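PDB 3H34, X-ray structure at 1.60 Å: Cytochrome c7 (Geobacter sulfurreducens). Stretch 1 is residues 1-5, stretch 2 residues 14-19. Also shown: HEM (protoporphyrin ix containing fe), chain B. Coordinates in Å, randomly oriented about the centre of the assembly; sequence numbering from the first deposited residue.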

# COMPACT_ATOMS: atom_id res chain seq x y z
N ALA A 1 1.98 7.93 -10.04
CA ALA A 1 1.08 7.31 -11.04
C ALA A 1 -0.16 6.75 -10.35
O ALA A 1 -0.14 6.48 -9.15
CB ALA A 1 1.81 6.19 -11.77
N ASP A 2 -1.24 6.60 -11.11
CA ASP A 2 -2.50 6.08 -10.57
C ASP A 2 -2.38 4.62 -10.17
O ASP A 2 -3.04 4.17 -9.23
CB ASP A 2 -3.62 6.23 -11.60
CG ASP A 2 -4.06 7.66 -11.78
OD1 ASP A 2 -3.47 8.57 -11.15
OD2 ASP A 2 -5.01 7.88 -12.55
N VAL A 3 -1.55 3.88 -10.90
CA VAL A 3 -1.32 2.48 -10.60
C VAL A 3 0.19 2.33 -10.47
O VAL A 3 0.94 2.66 -11.39
CB VAL A 3 -1.83 1.55 -11.72
CG1 VAL A 3 -1.51 0.10 -11.38
CG2 VAL A 3 -3.33 1.73 -11.88
N ILE A 4 0.63 1.85 -9.31
CA ILE A 4 2.04 1.68 -9.04
C ILE A 4 2.38 0.21 -8.86
O ILE A 4 1.68 -0.52 -8.15
CB ILE A 4 2.45 2.45 -7.77
CG1 ILE A 4 2.10 3.93 -7.94
CG2 ILE A 4 3.93 2.27 -7.49
CD1 ILE A 4 2.27 4.76 -6.68
N LEU A 5 3.45 -0.23 -9.51
CA LEU A 5 3.88 -1.62 -9.41
C LEU A 5 5.08 -1.70 -8.48
O LEU A 5 6.05 -0.96 -8.64
CB LEU A 5 4.25 -2.16 -10.79
CG LEU A 5 3.19 -2.08 -11.88
CD1 LEU A 5 3.74 -2.69 -13.16
CD2 LEU A 5 1.92 -2.80 -11.45
N THR A 14 0.57 -5.02 -6.95
CA THR A 14 -0.07 -4.01 -7.80
C THR A 14 -0.87 -3.10 -6.89
O THR A 14 -1.83 -3.53 -6.25
CB THR A 14 -0.99 -4.66 -8.84
OG1 THR A 14 -0.21 -5.49 -9.70
CG2 THR A 14 -1.69 -3.60 -9.67
N PHE A 15 -0.46 -1.83 -6.84
CA PHE A 15 -1.10 -0.85 -5.97
C PHE A 15 -1.94 0.20 -6.69
O PHE A 15 -1.42 1.02 -7.45
CB PHE A 15 -0.01 -0.18 -5.11
CG PHE A 15 -0.52 0.92 -4.22
CD1 PHE A 15 -1.59 0.72 -3.36
CD2 PHE A 15 0.10 2.16 -4.23
CE1 PHE A 15 -2.04 1.74 -2.52
CE2 PHE A 15 -0.34 3.19 -3.40
CZ PHE A 15 -1.41 2.98 -2.54
N THR A 16 -3.24 0.16 -6.43
CA THR A 16 -4.17 1.11 -7.03
C THR A 16 -4.13 2.41 -6.24
O THR A 16 -5.04 2.73 -5.48
CB THR A 16 -5.60 0.52 -7.05
OG1 THR A 16 -5.96 0.11 -5.72
CG2 THR A 16 -5.66 -0.68 -7.98
N HIS A 17 -3.05 3.16 -6.45
CA HIS A 17 -2.79 4.43 -5.79
C HIS A 17 -3.95 5.42 -5.85
O HIS A 17 -4.44 5.88 -4.81
CB HIS A 17 -1.54 5.06 -6.42
CG HIS A 17 -1.09 6.32 -5.76
ND1 HIS A 17 -0.74 7.47 -6.44
CD2 HIS A 17 -0.87 6.60 -4.45
CE1 HIS A 17 -0.34 8.38 -5.55
NE2 HIS A 17 -0.40 7.90 -4.32
N LYS A 18 -4.40 5.74 -7.06
CA LYS A 18 -5.50 6.69 -7.24
C LYS A 18 -6.80 6.14 -6.65
O LYS A 18 -7.49 6.84 -5.92
CB LYS A 18 -5.69 6.99 -8.74
CG LYS A 18 -6.79 8.00 -9.05
CD LYS A 18 -6.51 9.35 -8.40
CE LYS A 18 -7.50 10.41 -8.85
NZ LYS A 18 -8.91 10.02 -8.56
N ARG A 19 -7.11 4.89 -6.97
CA ARG A 19 -8.34 4.28 -6.45
C ARG A 19 -8.40 4.36 -4.93
O ARG A 19 -9.46 4.60 -4.35
CB ARG A 19 -8.45 2.82 -6.91
CG ARG A 19 -9.75 2.15 -6.47
CD ARG A 19 -9.97 0.83 -7.21
NE ARG A 19 -11.27 0.24 -6.90
CZ ARG A 19 -11.53 -0.47 -5.80
NH1 ARG A 19 -10.58 -0.70 -4.91
NH2 ARG A 19 -12.75 -0.97 -5.60
CHA HEM B . 3.49 7.76 -4.32
CHB HEM B . 0.87 11.83 -4.09
CHC HEM B . -2.47 9.50 -1.41
CHD HEM B . 0.55 5.74 -1.03
C1A HEM B . 3.00 9.04 -4.55
C2A HEM B . 3.71 10.04 -5.33
C3A HEM B . 3.00 11.18 -5.21
C4A HEM B . 1.86 10.91 -4.38
CMA HEM B . 3.34 12.52 -5.84
CAA HEM B . 5.05 9.87 -6.04
CBA HEM B . 4.91 9.37 -7.46
CGA HEM B . 6.25 9.15 -8.14
O1A HEM B . 6.99 8.25 -7.71
O2A HEM B . 6.55 9.90 -9.09
C1B HEM B . -0.24 11.54 -3.30
C2B HEM B . -1.26 12.52 -2.97
C3B HEM B . -2.22 11.86 -2.26
C4B HEM B . -1.77 10.49 -2.12
CMB HEM B . -1.23 14.01 -3.32
CAB HEM B . -3.48 12.47 -1.65
CBB HEM B . -4.47 13.03 -2.67
C1C HEM B . -1.95 8.24 -1.16
C2C HEM B . -2.60 7.29 -0.26
C3C HEM B . -1.75 6.25 -0.13
C4C HEM B . -0.57 6.56 -0.93
CMC HEM B . -3.93 7.49 0.45
CAC HEM B . -1.89 5.03 0.79
CBC HEM B . -3.21 4.26 0.69
C1D HEM B . 1.63 6.01 -1.87
C2D HEM B . 2.70 5.08 -2.08
C3D HEM B . 3.50 5.62 -3.03
C4D HEM B . 2.91 6.87 -3.43
CMD HEM B . 2.90 3.74 -1.35
CAD HEM B . 4.83 5.05 -3.51
CBD HEM B . 5.99 5.64 -2.72
CGD HEM B . 7.33 5.08 -3.15
O1D HEM B . 8.36 5.55 -2.63
O2D HEM B . 7.36 4.17 -4.00
NA HEM B . 1.87 9.59 -3.95
NB HEM B . -0.54 10.29 -2.73
NC HEM B . -0.71 7.78 -1.58
ND HEM B . 1.76 7.13 -2.70
FE HEM B . 0.57 8.69 -2.77
O HOH W 1 -5.69 3.27 -8.94
O HOH W 2 -2.20 9.03 -8.76

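The N-terminal residues 1-5 of cytochrome c7 run antiparallel to residues 14-19, first as paired strands and then against the turn that delivers a heme ligand; together the two stretches bury 412 Å², both sides summed. Thr14 opens the second stretch opposite Leu5 as a non-hydrogen-bonded antiparallel pair, CA to CA 4.9 Å. Both side chains lie on the same face of the sheet, and the end of Leu5 reaches back so that its CD2 lies 3.9 Å from Thr14 OG1. The methyl of Thr14 makes a looser apolar contact, CG2 to Val3 CG1 at 4.1 Å.

Phe15 pairs with Ile4 through two backbone hydrogen bonds, Phe15 N to Ile4 O at 2.8 Å and Ile4 N to Phe15 O at 2.9 Å, both nearly straight, as expected where two antiparallel strands present their amides and carbonyls to each other. Phe15 O also receives a CA-H...O contact from Val3 CA (3.5 Å) and a weak hydrogen bond from His17 N (2.9 Å) within its own stretch. The side chains of this pair share the other face of the sheet, where Ile4 CD1 meets the edge of the Phe15 ring, 4.2 Å from CD2. The heme adjoins both: Phe15 CE2 comes within 3.6 Å of HEM CHD, and Ile4 CD1 within 3.9 Å of HEM C4D.

At Thr16 the strand pairing has ended, and its side chain points away from the first stretch. His17 turns back toward it and binds at both ring nitrogens: NE2 coordinates HEM FE at 2.0 Å, while ND1 donates to Ala1 O at 2.9 Å. That hydrogen bond, bent to 135° at the hydrogen, fixes the proton on ND1 and leaves the NE2 lone pair for iron. Ile4 CD1 covers one face of the imidazole in a CH-pi contact, 4.2 Å from the ring centroid and 26° off its normal. A water bonded to Asp2 OD1 (2.7 Å from the water O) also receives a weak hydrogen bond from His17 ND1 (3.2 Å to the same O).

Lys18 N donates an almost linear hydrogen bond to Asp2 O at 3.0 Å; His17 N is equally near that oxygen, but its angle is too poor for a bond. Lys18 CB packs 3.5 Å from Asp2 CG, while the end of the lysine leads away. Arg19 makes no direct contact: a second water bridges the gap, donating to Asp2 O (2.8 Å from the water O) and accepting from Arg19 N (2.9 Å to the same O).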